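Local coordinates for replication initiation and membrane attachment protein (Geobacillus stearothermophilus 10, PDB 5WTN), which acts as a primosomal protein in bacterial DNA replication initiation, forming a tetramer and a complex with a primosomal re-initiation protein, at the interface of chains A and B. Sequence-based numbering; all coordinates share one arbitrary frame. Chains: chain A/B, Replication initiation and membrane attachment protein.

The interface of chains A and B. Residues chain A 149, 151, 154, 156; chain B 19, 93, 106, 108.
A:Ile149, on a loop of chain A, drops its CD1 methyl among B:Tyr93, B:Leu106, B:Glu108 and B:Arg19, in a subunit contact of the tetrameric primosomal protein DnaB. Further along chain A, A:Gln156 forms an antiparallel bridge with B:Tyr93, by which the short strand 154-156 appears to add to the edge of strand 90-95 of the other chain. In A:Ile149, CG1 lies anti to the carbonyl carbon (chi1 -71°) and the chain then runs straight out, which carries CD1 to 3.6 Å from B:Arg19 NH2. CG1 itself rests over one face of that guanidinium, offset toward the rim. The carboxylate of B:Glu108 approaches the same guanidinium at its edge, in plane, within chain B; the modelled spacing of the two charged groups is too short to trust, and the strength of this pairing is doubtful. The carboxylate OE2 of B:Glu108 also lies 3.8 Å from A:Ile149 CD1.

B:Tyr93 is flanked by chain A on two sides of its ring. CE1 is 3.6 Å from A:Gln156 CB, while CE2, across the ring, comes to 4.0 Å from A:Ile149 CD1. The extended glutamine side chain, with CG anti to its backbone N (chi1 -174°), passes alongside the ring, its amide plane turned 52° from the phenol. An alanine in place of B:Tyr93 would probably open a gap between A:Gln156 and A:Ile149, leaving both without the ring they pack against.

Beside the tyrosine, B:Leu106 points its CD1 methyl over a face of A:Phe154, 3.9 Å from the ring centroid, as a CH-pi contact displaced toward the rim. The two side chains cross at about a right angle. B:Tyr93 CB adds a looser contact, 4.1 Å from A:Phe154 CD1. The interface is two-fold symmetric, and the arrangement recurs with the chains exchanged.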
# COMPACT_ATOMS: atom_id res chain seq x y z
N ILE A 149 0.21 15.94 20.91
CA ILE A 149 -1.10 16.31 21.44
C ILE A 149 -0.92 17.11 22.72
O ILE A 149 -0.25 16.65 23.65
CB ILE A 149 -1.94 15.06 21.77
CG1 ILE A 149 -2.39 14.36 20.48
CG2 ILE A 149 -3.14 15.43 22.66
CD1 ILE A 149 -3.33 13.20 20.73
N GLU A 151 -1.90 18.21 26.09
CA GLU A 151 -2.77 17.63 27.10
C GLU A 151 -3.32 18.73 27.96
O GLU A 151 -4.42 18.61 28.50
CB GLU A 151 -1.98 16.64 27.96
CG GLU A 151 -1.44 15.43 27.19
CD GLU A 151 -2.44 14.29 27.11
OE1 GLU A 151 -3.65 14.55 27.29
OE2 GLU A 151 -2.02 13.13 26.89
N PHE A 154 -6.38 19.85 26.23
CA PHE A 154 -7.26 18.77 25.74
C PHE A 154 -7.52 17.68 26.76
O PHE A 154 -6.60 17.23 27.45
CB PHE A 154 -6.69 18.12 24.49
CG PHE A 154 -7.00 18.85 23.22
CD1 PHE A 154 -8.30 18.87 22.72
CD2 PHE A 154 -6.00 19.50 22.52
CE1 PHE A 154 -8.59 19.54 21.54
CE2 PHE A 154 -6.28 20.16 21.33
CZ PHE A 154 -7.58 20.18 20.84
N GLN A 156 -9.60 13.83 27.70
CA GLN A 156 -10.04 12.58 27.07
C GLN A 156 -11.45 12.18 27.50
O GLN A 156 -11.72 11.93 28.68
CB GLN A 156 -9.03 11.45 27.34
CG GLN A 156 -9.31 10.12 26.60
CD GLN A 156 -8.19 9.09 26.77
OE1 GLN A 156 -7.14 9.37 27.37
NE2 GLN A 156 -8.41 7.88 26.25
N ARG B 19 -0.71 9.19 15.68
CA ARG B 19 0.72 8.99 15.88
C ARG B 19 1.19 7.79 15.05
O ARG B 19 2.39 7.51 14.98
CB ARG B 19 1.03 8.76 17.36
CG ARG B 19 -0.05 9.25 18.30
CD ARG B 19 0.43 10.43 19.13
NE ARG B 19 0.55 11.65 18.33
CZ ARG B 19 -0.47 12.25 17.73
NH1 ARG B 19 -0.27 13.35 17.03
NH2 ARG B 19 -1.69 11.74 17.83
N TYR B 93 -10.76 13.46 22.23
CA TYR B 93 -10.47 14.50 23.21
C TYR B 93 -11.32 15.75 22.96
O TYR B 93 -11.68 16.02 21.81
CB TYR B 93 -8.99 14.86 23.17
CG TYR B 93 -8.00 13.74 23.45
CD1 TYR B 93 -7.52 13.50 24.73
CD2 TYR B 93 -7.49 12.96 22.41
CE1 TYR B 93 -6.60 12.50 24.98
CE2 TYR B 93 -6.56 11.96 22.66
CZ TYR B 93 -6.12 11.74 23.94
OH TYR B 93 -5.20 10.75 24.17
N LEU B 106 -10.68 16.58 19.32
CA LEU B 106 -9.53 15.93 18.68
C LEU B 106 -9.87 14.47 18.45
O LEU B 106 -10.03 13.71 19.40
CB LEU B 106 -8.29 16.07 19.56
CG LEU B 106 -6.97 16.07 18.79
CD1 LEU B 106 -5.88 16.79 19.55
CD2 LEU B 106 -6.52 14.66 18.46
N GLU B 108 -8.38 11.16 17.52
CA GLU B 108 -7.05 10.58 17.42
C GLU B 108 -7.19 9.12 16.98
O GLU B 108 -7.78 8.29 17.67
CB GLU B 108 -6.32 10.76 18.77
CG GLU B 108 -5.19 9.79 19.11
CD GLU B 108 -3.96 9.97 18.23
OE1 GLU B 108 -3.09 9.07 18.18
OE2 GLU B 108 -3.86 11.04 17.60